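Local coordinates for vivid PAS protein VVD (Neurospora crassa, PDB 3D72) that probably senses blue light through a flavin-adenine dinucleotide bound in its LOV-type PAS domain, forming a rapidly exchanging dimer when light-activated, at residues D33-C41 against V51-Y59; Y10-I19 against V133-M144. The protein carries 1 engineered substitution. One frame throughout, in Å; residues are numbered along the deposited sequence.

Contact 1: residues D33-C41 against V51-Y59; sequences DTSVALILC and VYASEAFLY. Engineered in segment 33-41: Val36 (natural residue Cys). With FAD (flavin-adenine dinucleotide), chain C.
From Thr34 to Cys41 the chain packs against Val51 to Phe57, forming the first hairpin of the PAS fold, strands 38-42 and 50-53 running antiparallel, together with the helix that follows it. In the turn leading in, Asp33 OD1 accepts from the backbone N of Ser35, an Asx turn, and from the Ser35 hydroxyl as well. The backbone of Ser35 and of Val36, an engineered residue in place of the natural cysteine, then passes the methyl of Ala56. Val36 O is gripped on a lone pair, in the carbonyl plane, by Ser54 OG at 2.9 Å. With chi1 at 79°, Ser54 OG lies between its own N and carbonyl carbon, where it also accepts from Phe57 N, so one hydroxyl caps the helix and fastens the incoming loop. Ala37 sets its CB 4.0 Å from Ala56 CB, on the first turn of that helix. Next, Leu38 O receives Ser54 N at 2.9 Å in a nearly straight bond, while Leu38 CD1 meets the edge of the Tyr52 ring, 3.7 Å from CE1. Ile39, paired with Ala53 on the flavin side of the sheet, splits its branches between two partners. Its CG2 sits over the middle of the Phe57 ring, 3.4 Å from the centroid and 10° off the normal, a CH-pi contact, and its CD1 reaches FAD C6. Leu40 faces the other way with Tyr52, their CB atoms in contact. Its carbonyl takes two donors, Val51 N at 2.8 Å and the longer Tyr52 N at 3.3 Å, which defines a classic beta bulge. Beyond it, Cys41 returns to the flavin side, where its SG lies 3.5 Å from FAD C7M, a methyl carbon of the isoalloxazine ring.

Contact 2: residues Y10-I19 against V133-M144; sequences YDIMGYLIQI and VRDETGEYRYSM. With FAD (flavin-adenine dinucleotide), chain C.
With its CG1 anti to the backbone N (chi1 177°), Val133 sends that methyl over one face of the Tyr15 ring, 3.6 Å from the centroid, in a CH-pi contact. Met144 is bent at its last torsion (chi3 -66°), which brings CE to the edge of the same ring, 3.7 Å from Tyr15 CB. The opposite face of Tyr15 lies against Asp11 O of its own segment, so the ring is held between backbone and valine. Its hydroxyl end extends over the hairpin, where Tyr15 OH comes within 3.4 Å of Tyr142 CE1. Tyr142 belongs to an aromatic cluster with Tyr15 and Tyr10: the edge of Tyr10 turns toward the face of Tyr142 in an offset edge-to-face pair, planes at 85°, with Tyr10 CE2 3.7 Å from Tyr142 CZ. A water lies 2.6 Å from Tyr10 OH and makes a weak bond with Tyr142 OH, while the Tyr10 hydroxyl is also hydrogen-bonded to the backbone N of Ala6. Deeper in, the sulfur of Met144 is met by two branched side chains, Leu16 CD2 at 3.5 Å and Ile19 CD1 at 3.7 Å. Farther out, the extended Gln18 reaches across the backbone of Arg134. Asp11, just before the helix, is its N-cap, its OD1 accepting from Gly14 N, and at the far end of the hairpin Asp135 and Thr137 shape the connecting turn. Helix 12-21 thus lies across strands 123-134 and 140-146 on the face of the PAS sheet that carries Tyr142 and Met144; Leu40 of strand 38-42 continues this surface beneath Tyr10, and Ser143, pointing to the other face, brings its OG within 3.6 Å of FAD C7M.

In the fold
Starting from the N terminus, the chain first lays down helix 12-21, whose partner in contact 2 arrives more than a hundred residues later, so contact 2 closes a long loop around most of the PAS domain. Contact 1 is nested inside it and closes only the short connection between strands 38-42 and 50-53. The two meet in the sheet, where strand 38-42 lies next to strand 140-146 and Cys41 N probably bonds to Ser143 O. They also touch through side chains of the N-terminal segment, Leu16 against Thr34 and Tyr10 against Val51. Both reach the flavin and the second subunit; contact 2 ties the N-terminal helix to the sheet, contact 1 the hairpin to helix 55-61.

Contact 1: residues D33-C41 against V51-Y59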
loop_
_atom_site.group_PDB
_atom_site.type_symbol
_atom_site.label_atom_id
_atom_site.label_comp_id
_atom_site.label_asym_id
_atom_site.label_seq_id
_atom_site.Cartn_x
_atom_site.Cartn_y
_atom_site.Cartn_z
ATOM N N ASP A 33 0.632 7.135 0.796
ATOM C CA ASP A 33 -0.231 6.638 -0.264
ATOM C C ASP A 33 0.067 7.411 -1.535
ATOM O O ASP A 33 0.923 8.297 -1.541
ATOM C CB ASP A 33 -1.728 6.725 0.098
ATOM C CG ASP A 33 -2.193 8.137 0.398
ATOM O OD1 ASP A 33 -1.555 9.101 -0.068
ATOM O OD2 ASP A 33 -3.224 8.279 1.091
ATOM N N THR A 34 -0.630 7.068 -2.609
ATOM C CA THR A 34 -0.402 7.703 -3.895
ATOM C C THR A 34 -0.808 9.165 -3.978
ATOM O O THR A 34 -0.595 9.801 -5.016
ATOM C CB THR A 34 -1.130 6.943 -5.017
ATOM O OG1 THR A 34 -2.544 7.013 -4.795
ATOM C CG2 THR A 34 -0.689 5.487 -5.047
ATOM N N SER A 35 -1.375 9.701 -2.897
ATOM C CA SER A 35 -1.821 11.096 -2.860
ATOM C C SER A 35 -0.708 12.075 -2.486
ATOM O O SER A 35 -0.829 13.276 -2.720
ATOM C CB SER A 35 -2.977 11.270 -1.867
ATOM O OG SER A 35 -2.515 11.533 -0.551
ATOM N N VAL A 36 0.372 11.563 -1.903
ATOM C CA VAL A 36 1.489 12.399 -1.489
ATOM C C VAL A 36 2.392 12.729 -2.665
ATOM O O VAL A 36 2.235 12.168 -3.745
ATOM C CB VAL A 36 2.346 11.690 -0.417
ATOM C CG1 VAL A 36 1.458 11.213 0.717
ATOM C CG2 VAL A 36 3.101 10.518 -1.030
ATOM N N ALA A 37 3.324 13.654 -2.457
ATOM C CA ALA A 37 4.267 14.003 -3.518
ATOM C C ALA A 37 5.319 12.899 -3.559
ATOM O O ALA A 37 6.032 12.660 -2.586
ATOM C CB ALA A 37 4.926 15.351 -3.233
ATOM N N LEU A 38 5.408 12.202 -4.681
ATOM C CA LEU A 38 6.384 11.129 -4.782
ATOM C C LEU A 38 6.821 10.942 -6.209
ATOM O O LEU A 38 6.144 11.377 -7.132
ATOM C CB LEU A 38 5.806 9.805 -4.266
ATOM C CG LEU A 38 4.648 9.126 -5.004
ATOM C CD1 LEU A 38 5.163 8.388 -6.241
ATOM C CD2 LEU A 38 3.964 8.130 -4.064
ATOM N N ILE A 39 7.976 10.317 -6.367
ATOM C CA ILE A 39 8.486 9.996 -7.696
ATOM C C ILE A 39 9.185 8.649 -7.633
ATOM O O ILE A 39 9.617 8.203 -6.574
ATOM C CB ILE A 39 9.463 11.067 -8.246
ATOM C CG1 ILE A 39 10.723 11.155 -7.387
ATOM C CG2 ILE A 39 8.767 12.413 -8.301
ATOM C CD1 ILE A 39 11.791 12.055 -8.003
ATOM N N LEU A 40 9.264 7.975 -8.772
ATOM C CA LEU A 40 9.934 6.688 -8.842
ATOM C C LEU A 40 11.023 6.849 -9.896
ATOM O O LEU A 40 10.754 7.375 -10.981
ATOM C CB LEU A 40 8.966 5.587 -9.290
ATOM C CG LEU A 40 9.546 4.170 -9.171
ATOM C CD1 LEU A 40 9.473 3.699 -7.714
ATOM C CD2 LEU A 40 8.754 3.220 -10.062
ATOM N N CYS A 41 12.242 6.437 -9.557
ATOM C CA CYS A 41 13.374 6.519 -10.473
ATOM C C CYS A 41 13.896 5.127 -10.770
ATOM O O CYS A 41 13.851 4.237 -9.912
ATOM C CB CYS A 41 14.489 7.381 -9.884
ATOM S SG CYS A 41 13.992 9.101 -9.612
ATOM N N VAL A 51 10.807 7.917 -13.708
ATOM C CA VAL A 51 9.939 7.183 -14.630
ATOM C C VAL A 51 8.473 7.323 -14.214
ATOM O O VAL A 51 7.565 6.894 -14.925
ATOM C CB VAL A 51 10.336 5.676 -14.734
ATOM C CG1 VAL A 51 11.700 5.547 -15.396
ATOM C CG2 VAL A 51 10.362 5.028 -13.361
ATOM N N TYR A 52 8.245 7.920 -13.044
ATOM C CA TYR A 52 6.891 8.174 -12.554
ATOM C C TYR A 52 6.897 9.348 -11.590
ATOM O O TYR A 52 7.770 9.436 -10.738
ATOM C CB TYR A 52 6.305 6.961 -11.824
ATOM C CG TYR A 52 4.917 7.236 -11.284
ATOM C CD1 TYR A 52 4.726 7.757 -10.002
ATOM C CD2 TYR A 52 3.799 7.045 -12.087
ATOM C CE1 TYR A 52 3.450 8.085 -9.541
ATOM C CE2 TYR A 52 2.526 7.369 -11.636
ATOM C CZ TYR A 52 2.359 7.889 -10.370
ATOM O OH TYR A 52 1.091 8.216 -9.958
ATOM N N ALA A 53 5.920 10.242 -11.733
ATOM C CA ALA A 53 5.805 11.397 -10.843
ATOM C C ALA A 53 4.343 11.570 -10.459
ATOM O O ALA A 53 3.460 11.577 -11.317
ATOM C CB ALA A 53 6.328 12.660 -11.528
ATOM N N SER A 54 4.080 11.695 -9.161
ATOM C CA SER A 54 2.705 11.863 -8.709
ATOM C C SER A 54 2.227 13.276 -9.003
ATOM O O SER A 54 3.031 14.198 -9.147
ATOM C CB SER A 54 2.581 11.587 -7.207
ATOM O OG SER A 54 3.024 12.689 -6.441
ATOM N N GLU A 55 0.916 13.446 -9.090
ATOM C CA GLU A 55 0.378 14.764 -9.364
ATOM C C GLU A 55 0.769 15.775 -8.292
ATOM O O GLU A 55 0.946 16.950 -8.587
ATOM C CB GLU A 55 -1.140 14.683 -9.516
ATOM C CG GLU A 55 -1.543 13.839 -10.709
ATOM C CD GLU A 55 -2.869 14.253 -11.310
ATOM O OE1 GLU A 55 -3.224 13.718 -12.384
ATOM O OE2 GLU A 55 -3.559 15.108 -10.712
ATOM N N ALA A 56 0.925 15.316 -7.054
ATOM C CA ALA A 56 1.309 16.214 -5.966
ATOM C C ALA A 56 2.740 16.729 -6.132
ATOM O O ALA A 56 3.051 17.858 -5.721
ATOM C CB ALA A 56 1.156 15.511 -4.616
ATOM N N PHE A 57 3.614 15.902 -6.706
ATOM C CA PHE A 57 4.998 16.309 -6.953
ATOM C C PHE A 57 5.009 17.366 -8.052
ATOM O O PHE A 57 5.737 18.350 -7.971
ATOM C CB PHE A 57 5.838 15.107 -7.403
ATOM C CG PHE A 57 7.203 15.470 -7.914
ATOM C CD1 PHE A 57 8.266 15.644 -7.036
ATOM C CD2 PHE A 57 7.425 15.643 -9.279
ATOM C CE1 PHE A 57 9.532 15.979 -7.499
ATOM C CE2 PHE A 57 8.691 15.981 -9.758
ATOM C CZ PHE A 57 9.749 16.150 -8.870
ATOM N N LEU A 58 4.213 17.148 -9.095
ATOM C CA LEU A 58 4.152 18.103 -10.200
ATOM C C LEU A 58 3.589 19.432 -9.715
ATOM O O LEU A 58 4.058 20.504 -10.110
ATOM C CB LEU A 58 3.281 17.548 -11.326
ATOM C CG LEU A 58 3.769 16.230 -11.928
ATOM C CD1 LEU A 58 2.769 15.746 -12.975
ATOM C CD2 LEU A 58 5.152 16.428 -12.534
ATOM N N TYR A 59 2.583 19.357 -8.849
ATOM C CA TYR A 59 1.971 20.562 -8.313
ATOM C C TYR A 59 2.963 21.322 -7.438
ATOM O O TYR A 59 3.113 22.548 -7.558
ATOM C CB TYR A 59 0.742 20.207 -7.485
ATOM C CG TYR A 59 0.033 21.413 -6.933
ATOM C CD1 TYR A 59 -0.464 21.416 -5.634
ATOM C CD2 TYR A 59 -0.153 22.551 -7.713
ATOM C CE1 TYR A 59 -1.132 22.519 -5.123
ATOM C CE2 TYR A 59 -0.817 23.664 -7.214
ATOM C CZ TYR A 59 -1.303 23.638 -5.920
ATOM O OH TYR A 59 -1.972 24.725 -5.420
HETATM P PA FAD C . 26.930 14.483 -8.125
HETATM O O1A FAD C . 26.448 15.174 -9.352
HETATM O O2A FAD C . 28.055 13.528 -8.270
HETATM O O5B FAD C . 27.290 15.594 -7.050
HETATM C C5B FAD C . 27.817 15.299 -5.741
HETATM C C4B FAD C . 28.279 16.616 -5.125
HETATM O O4B FAD C . 28.864 16.298 -3.849
HETATM C C3B FAD C . 29.336 17.391 -5.941
HETATM O O3B FAD C . 28.996 18.725 -6.215
HETATM C C2B FAD C . 30.630 17.264 -5.146
HETATM O O2B FAD C . 31.486 18.377 -5.114
HETATM C C1B FAD C . 30.206 16.795 -3.752
HETATM N N9A FAD C . 31.001 15.704 -3.220
HETATM C C8A FAD C . 31.172 14.454 -3.747
HETATM N N7A FAD C . 31.964 13.675 -3.048
HETATM C C5A FAD C . 32.365 14.481 -1.996
HETATM C C6A FAD C . 33.228 14.228 -0.871
HETATM N N6A FAD C . 33.840 13.052 -0.704
HETATM N N1A FAD C . 33.431 15.238 0.024
HETATM C C2A FAD C . 32.796 16.424 -0.179
HETATM N N3A FAD C . 31.960 16.771 -1.185
HETATM C C4A FAD C . 31.796 15.708 -2.086
HETATM N N1 FAD C . 17.263 15.681 -5.525
HETATM C C2 FAD C . 16.659 16.876 -5.302
HETATM O O2 FAD C . 17.297 17.942 -5.231
HETATM N N3 FAD C . 15.267 16.923 -5.125
HETATM C C4 FAD C . 14.414 15.819 -5.183
HETATM O O4 FAD C . 13.185 15.969 -5.000
HETATM C C4X FAD C . 15.051 14.580 -5.403
HETATM N N5 FAD C . 14.261 13.419 -5.488
HETATM C C5X FAD C . 14.906 12.216 -5.714
HETATM C C6 FAD C . 14.122 11.025 -5.804
HETATM C C7 FAD C . 14.692 9.801 -6.062
HETATM C C7M FAD C . 13.761 8.582 -6.115
HETATM C C8 FAD C . 16.085 9.695 -6.298
HETATM C C8M FAD C . 16.772 8.381 -6.612
HETATM C C9 FAD C . 16.898 10.883 -6.206
HETATM C C9A FAD C . 16.337 12.141 -5.928
HETATM N N10 FAD C . 17.122 13.361 -5.818
HETATM C C10 FAD C . 16.472 14.557 -5.608
HETATM C "C1'" FAD C . 18.606 13.372 -5.942
HETATM C "C2'" FAD C . 19.276 13.464 -7.291
HETATM O "O2'" FAD C . 18.514 12.702 -8.235
HETATM C "C3'" FAD C . 20.731 12.966 -7.117
HETATM O "O3'" FAD C . 20.698 11.611 -6.672
HETATM C "C4'" FAD C . 21.539 13.812 -6.077
HETATM O "O4'" FAD C . 21.690 15.131 -6.567
HETATM C "C5'" FAD C . 22.922 13.217 -5.764
HETATM O "O5'" FAD C . 23.482 12.550 -6.906
HETATM P P FAD C . 24.245 13.319 -8.065
HETATM O O1P FAD C . 24.314 12.382 -9.190
HETATM O O2P FAD C . 23.596 14.624 -8.342
HETATM O O3P FAD C . 25.736 13.606 -7.545
HETATM O O HOH W 1 0.368 9.164 -7.851
#

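Contact 2: residues Y10-I19 against V133-M144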
loop_
_atom_site.group_PDB
_atom_site.type_symbol
_atom_site.label_atom_id
_atom_site.label_comp_id
_atom_site.label_asym_id
_atom_site.label_seq_id
_atom_site.Cartn_x
_atom_site.Cartn_y
_atom_site.Cartn_z
ATOM N N TYR A 10 3.802 1.727 -13.851
ATOM C CA TYR A 10 4.466 1.197 -12.672
ATOM C C TYR A 10 3.581 0.792 -11.502
ATOM O O TYR A 10 2.540 1.388 -11.283
ATOM C CB TYR A 10 5.520 2.196 -12.195
ATOM C CG TYR A 10 6.582 2.430 -13.237
ATOM C CD1 TYR A 10 6.412 3.394 -14.224
ATOM C CD2 TYR A 10 7.712 1.616 -13.294
ATOM C CE1 TYR A 10 7.349 3.533 -15.258
ATOM C CE2 TYR A 10 8.651 1.745 -14.315
ATOM C CZ TYR A 10 8.458 2.703 -15.297
ATOM O OH TYR A 10 9.362 2.809 -16.331
ATOM N N ASP A 11 4.019 -0.220 -10.760
ATOM C CA ASP A 11 3.272 -0.715 -9.602
ATOM C C ASP A 11 3.500 0.169 -8.377
ATOM O O ASP A 11 3.991 -0.302 -7.346
ATOM C CB ASP A 11 3.683 -2.153 -9.265
ATOM C CG ASP A 11 2.709 -2.825 -8.304
ATOM O OD1 ASP A 11 1.682 -2.197 -7.952
ATOM O OD2 ASP A 11 2.972 -3.981 -7.913
ATOM N N ILE A 12 3.116 1.436 -8.491
ATOM C CA ILE A 12 3.289 2.380 -7.399
ATOM C C ILE A 12 2.591 1.915 -6.124
ATOM O O ILE A 12 3.167 2.015 -5.039
ATOM C CB ILE A 12 2.783 3.786 -7.791
ATOM C CG1 ILE A 12 3.529 4.277 -9.038
ATOM C CG2 ILE A 12 2.967 4.757 -6.619
ATOM C CD1 ILE A 12 5.050 4.266 -8.911
ATOM N N MET A 13 1.368 1.396 -6.232
ATOM C CA MET A 13 0.676 0.928 -5.022
ATOM C C MET A 13 1.415 -0.228 -4.361
ATOM O O MET A 13 1.603 -0.240 -3.133
ATOM C CB MET A 13 -0.759 0.503 -5.336
ATOM C CG MET A 13 -1.647 1.651 -5.748
ATOM S SD MET A 13 -3.397 1.209 -5.651
ATOM C CE MET A 13 -3.588 0.333 -7.151
ATOM N N GLY A 14 1.840 -1.199 -5.170
ATOM C CA GLY A 14 2.552 -2.333 -4.623
ATOM C C GLY A 14 3.831 -1.897 -3.939
ATOM O O GLY A 14 4.195 -2.440 -2.894
ATOM N N TYR A 15 4.507 -0.913 -4.523
ATOM C CA TYR A 15 5.754 -0.427 -3.953
ATOM C C TYR A 15 5.528 0.338 -2.654
ATOM O O TYR A 15 6.349 0.261 -1.742
ATOM C CB TYR A 15 6.511 0.439 -4.964
ATOM C CG TYR A 15 6.911 -0.316 -6.217
ATOM C CD1 TYR A 15 7.130 -1.697 -6.192
ATOM C CD2 TYR A 15 7.080 0.351 -7.429
ATOM C CE1 TYR A 15 7.508 -2.396 -7.346
ATOM C CE2 TYR A 15 7.460 -0.338 -8.585
ATOM C CZ TYR A 15 7.670 -1.706 -8.537
ATOM O OH TYR A 15 8.033 -2.375 -9.685
ATOM N N LEU A 16 4.417 1.063 -2.562
ATOM C CA LEU A 16 4.113 1.789 -1.326
ATOM C C LEU A 16 3.839 0.761 -0.227
ATOM O O LEU A 16 4.280 0.923 0.911
ATOM C CB LEU A 16 2.902 2.702 -1.512
ATOM C CG LEU A 16 3.156 3.965 -2.344
ATOM C CD1 LEU A 16 1.830 4.576 -2.776
ATOM C CD2 LEU A 16 3.960 4.972 -1.521
ATOM N N ILE A 17 3.120 -0.307 -0.569
ATOM C CA ILE A 17 2.834 -1.363 0.400
ATOM C C ILE A 17 4.151 -2.011 0.815
ATOM O O ILE A 17 4.388 -2.276 1.992
ATOM C CB ILE A 17 1.873 -2.417 -0.208
ATOM C CG1 ILE A 17 0.482 -1.796 -0.368
ATOM C CG2 ILE A 17 1.802 -3.658 0.677
ATOM C CD1 ILE A 17 -0.461 -2.614 -1.237
ATOM N N GLN A 18 5.026 -2.246 -0.155
ATOM C CA GLN A 18 6.318 -2.852 0.135
ATOM C C GLN A 18 7.101 -1.990 1.123
ATOM O O GLN A 18 7.703 -2.502 2.076
ATOM C CB GLN A 18 7.115 -3.002 -1.156
ATOM C CG GLN A 18 8.518 -3.525 -0.956
ATOM C CD GLN A 18 9.316 -3.524 -2.241
ATOM O OE1 GLN A 18 8.780 -3.812 -3.320
ATOM N NE2 GLN A 18 10.606 -3.217 -2.133
ATOM N N ILE A 19 7.092 -0.680 0.892
ATOM C CA ILE A 19 7.814 0.241 1.762
ATOM C C ILE A 19 7.239 0.240 3.175
ATOM O O ILE A 19 7.987 0.122 4.146
ATOM C CB ILE A 19 7.807 1.675 1.186
ATOM C CG1 ILE A 19 8.696 1.719 -0.061
ATOM C CG2 ILE A 19 8.297 2.678 2.243
ATOM C CD1 ILE A 19 8.605 2.997 -0.858
ATOM N N VAL A 133 13.484 0.223 -3.822
ATOM C CA VAL A 133 12.353 -0.655 -4.074
ATOM C C VAL A 133 12.706 -1.889 -4.915
ATOM O O VAL A 133 13.415 -1.789 -5.921
ATOM C CB VAL A 133 11.241 0.161 -4.793
ATOM C CG1 VAL A 133 10.066 -0.717 -5.142
ATOM C CG2 VAL A 133 10.801 1.311 -3.895
ATOM N N ARG A 134 12.213 -3.050 -4.492
ATOM C CA ARG A 134 12.454 -4.296 -5.219
ATOM C C ARG A 134 11.341 -4.518 -6.234
ATOM O O ARG A 134 10.172 -4.281 -5.931
ATOM C CB ARG A 134 12.460 -5.482 -4.250
ATOM C CG ARG A 134 13.454 -5.373 -3.115
ATOM C CD ARG A 134 13.235 -6.503 -2.107
ATOM N NE ARG A 134 14.098 -6.368 -0.937
ATOM C CZ ARG A 134 15.409 -6.548 -0.972
ATOM N NH1 ARG A 134 15.992 -6.870 -2.116
ATOM N NH2 ARG A 134 16.137 -6.400 0.124
ATOM N N ASP A 135 11.682 -4.965 -7.440
ATOM C CA ASP A 135 10.636 -5.247 -8.420
ATOM C C ASP A 135 10.286 -6.737 -8.342
ATOM O O ASP A 135 10.572 -7.383 -7.337
ATOM C CB ASP A 135 11.072 -4.853 -9.834
ATOM C CG ASP A 135 12.266 -5.636 -10.321
ATOM O OD1 ASP A 135 12.774 -6.498 -9.576
ATOM O OD2 ASP A 135 12.695 -5.379 -11.463
ATOM N N GLU A 136 9.684 -7.289 -9.391
ATOM C CA GLU A 136 9.289 -8.699 -9.370
ATOM C C GLU A 136 10.451 -9.683 -9.271
ATOM O O GLU A 136 10.256 -10.842 -8.901
ATOM C CB GLU A 136 8.432 -9.033 -10.596
ATOM C CG GLU A 136 7.099 -8.300 -10.623
ATOM C CD GLU A 136 6.172 -8.691 -9.478
ATOM O OE1 GLU A 136 5.117 -8.038 -9.316
ATOM O OE2 GLU A 136 6.490 -9.653 -8.745
ATOM N N THR A 137 11.658 -9.232 -9.594
ATOM C CA THR A 137 12.814 -10.116 -9.515
ATOM C C THR A 137 13.261 -10.278 -8.067
ATOM O O THR A 137 14.016 -11.192 -7.747
ATOM C CB THR A 137 14.015 -9.584 -10.321
ATOM O OG1 THR A 137 14.559 -8.426 -9.674
ATOM C CG2 THR A 137 13.588 -9.215 -11.742
ATOM N N GLY A 138 12.788 -9.393 -7.196
ATOM C CA GLY A 138 13.173 -9.457 -5.796
ATOM C C GLY A 138 14.426 -8.650 -5.511
ATOM O O GLY A 138 14.871 -8.549 -4.366
ATOM N N GLU A 139 15.019 -8.074 -6.549
ATOM C CA GLU A 139 16.213 -7.263 -6.355
ATOM C C GLU A 139 15.868 -5.781 -6.472
ATOM O O GLU A 139 14.859 -5.421 -7.072
ATOM C CB GLU A 139 17.283 -7.656 -7.376
ATOM C CG GLU A 139 17.861 -9.044 -7.116
ATOM C CD GLU A 139 18.983 -9.415 -8.065
ATOM O OE1 GLU A 139 19.748 -10.347 -7.742
ATOM O OE2 GLU A 139 19.100 -8.786 -9.139
ATOM N N TYR A 140 16.690 -4.919 -5.882
ATOM C CA TYR A 140 16.431 -3.482 -5.950
ATOM C C TYR A 140 16.545 -2.989 -7.386
ATOM O O TYR A 140 17.590 -3.148 -8.026
ATOM C CB TYR A 140 17.405 -2.724 -5.049
ATOM C CG TYR A 140 17.099 -2.887 -3.575
ATOM C CD1 TYR A 140 15.843 -2.561 -3.067
ATOM C CD2 TYR A 140 18.068 -3.348 -2.687
ATOM C CE1 TYR A 140 15.555 -2.687 -1.710
ATOM C CE2 TYR A 140 17.790 -3.483 -1.327
ATOM C CZ TYR A 140 16.532 -3.150 -0.848
ATOM O OH TYR A 140 16.243 -3.286 0.489
ATOM N N ARG A 141 15.468 -2.388 -7.889
ATOM C CA ARG A 141 15.425 -1.894 -9.268
ATOM C C ARG A 141 15.077 -0.406 -9.336
ATOM O O ARG A 141 15.562 0.327 -10.204
ATOM C CB ARG A 141 14.389 -2.708 -10.061
ATOM C CG ARG A 141 14.014 -2.159 -11.449
ATOM C CD ARG A 141 15.208 -2.140 -12.380
ATOM N NE ARG A 141 14.905 -1.473 -13.647
ATOM C CZ ARG A 141 14.366 -2.058 -14.715
ATOM N NH1 ARG A 141 14.130 -1.343 -15.807
ATOM N NH2 ARG A 141 14.073 -3.353 -14.707
ATOM N N TYR A 142 14.244 0.039 -8.404
ATOM C CA TYR A 142 13.825 1.434 -8.389
ATOM C C TYR A 142 14.102 2.092 -7.055
ATOM O O TYR A 142 14.487 1.446 -6.091
ATOM C CB TYR A 142 12.319 1.541 -8.633
ATOM C CG TYR A 142 11.851 0.909 -9.910
ATOM C CD1 TYR A 142 11.186 -0.313 -9.907
ATOM C CD2 TYR A 142 12.089 1.530 -11.126
ATOM C CE1 TYR A 142 10.769 -0.907 -11.102
ATOM C CE2 TYR A 142 11.682 0.945 -12.323
ATOM C CZ TYR A 142 11.028 -0.266 -12.300
ATOM O OH TYR A 142 10.660 -0.847 -13.488
ATOM N N SER A 143 13.892 3.396 -7.019
ATOM C CA SER A 143 14.025 4.147 -5.781
ATOM C C SER A 143 12.782 5.016 -5.735
ATOM O O SER A 143 12.436 5.655 -6.736
ATOM C CB SER A 143 15.265 5.041 -5.782
ATOM O OG SER A 143 15.324 5.782 -4.566
ATOM N N MET A 144 12.086 5.020 -4.598
ATOM C CA MET A 144 10.903 5.857 -4.462
ATOM C C MET A 144 11.276 7.045 -3.590
ATOM O O MET A 144 11.828 6.879 -2.493
ATOM C CB MET A 144 9.729 5.104 -3.822
ATOM C CG MET A 144 8.444 5.960 -3.736
ATOM S SD MET A 144 6.881 5.063 -3.443
ATOM C CE MET A 144 6.757 4.102 -5.012
HETATM P PA FAD C . 26.930 14.483 -8.125
HETATM O O1A FAD C . 26.448 15.174 -9.352
HETATM O O2A FAD C . 28.055 13.528 -8.270
HETATM O O5B FAD C . 27.290 15.594 -7.050
HETATM C C5B FAD C . 27.817 15.299 -5.741
HETATM C C4B FAD C . 28.279 16.616 -5.125
HETATM O O4B FAD C . 28.864 16.298 -3.849
HETATM C C3B FAD C . 29.336 17.391 -5.941
HETATM O O3B FAD C . 28.996 18.725 -6.215
HETATM C C2B FAD C . 30.630 17.264 -5.146
HETATM O O2B FAD C . 31.486 18.377 -5.114
HETATM C C1B FAD C . 30.206 16.795 -3.752
HETATM N N9A FAD C . 31.001 15.704 -3.220
HETATM C C8A FAD C . 31.172 14.454 -3.747
HETATM N N7A FAD C . 31.964 13.675 -3.048
HETATM C C5A FAD C . 32.365 14.481 -1.996
HETATM C C6A FAD C . 33.228 14.228 -0.871
HETATM N N6A FAD C . 33.840 13.052 -0.704
HETATM N N1A FAD C . 33.431 15.238 0.024
HETATM C C2A FAD C . 32.796 16.424 -0.179
HETATM N N3A FAD C . 31.960 16.771 -1.185
HETATM C C4A FAD C . 31.796 15.708 -2.086
HETATM N N1 FAD C . 17.263 15.681 -5.525
HETATM C C2 FAD C . 16.659 16.876 -5.302
HETATM O O2 FAD C . 17.297 17.942 -5.231
HETATM N N3 FAD C . 15.267 16.923 -5.125
HETATM C C4 FAD C . 14.414 15.819 -5.183
HETATM O O4 FAD C . 13.185 15.969 -5.000
HETATM C C4X FAD C . 15.051 14.580 -5.403
HETATM N N5 FAD C . 14.261 13.419 -5.488
HETATM C C5X FAD C . 14.906 12.216 -5.714
HETATM C C6 FAD C . 14.122 11.025 -5.804
HETATM C C7 FAD C . 14.692 9.801 -6.062
HETATM C C7M FAD C . 13.761 8.582 -6.115
HETATM C C8 FAD C . 16.085 9.695 -6.298
HETATM C C8M FAD C . 16.772 8.381 -6.612
HETATM C C9 FAD C . 16.898 10.883 -6.206
HETATM C C9A FAD C . 16.337 12.141 -5.928
HETATM N N10 FAD C . 17.122 13.361 -5.818
HETATM C C10 FAD C . 16.472 14.557 -5.608
HETATM C "C1'" FAD C . 18.606 13.372 -5.942
HETATM C "C2'" FAD C . 19.276 13.464 -7.291
HETATM O "O2'" FAD C . 18.514 12.702 -8.235
HETATM C "C3'" FAD C . 20.731 12.966 -7.117
HETATM O "O3'" FAD C . 20.698 11.611 -6.672
HETATM C "C4'" FAD C . 21.539 13.812 -6.077
HETATM O "O4'" FAD C . 21.690 15.131 -6.567
HETATM C "C5'" FAD C . 22.922 13.217 -5.764
HETATM O "O5'" FAD C . 23.482 12.550 -6.906
HETATM P P FAD C . 24.245 13.319 -8.065
HETATM O O1P FAD C . 24.314 12.382 -9.190
HETATM O O2P FAD C . 23.596 14.624 -8.342
HETATM O O3P FAD C . 25.736 13.606 -7.545
HETATM O O HOH W 2 11.456 1.255 -15.932
#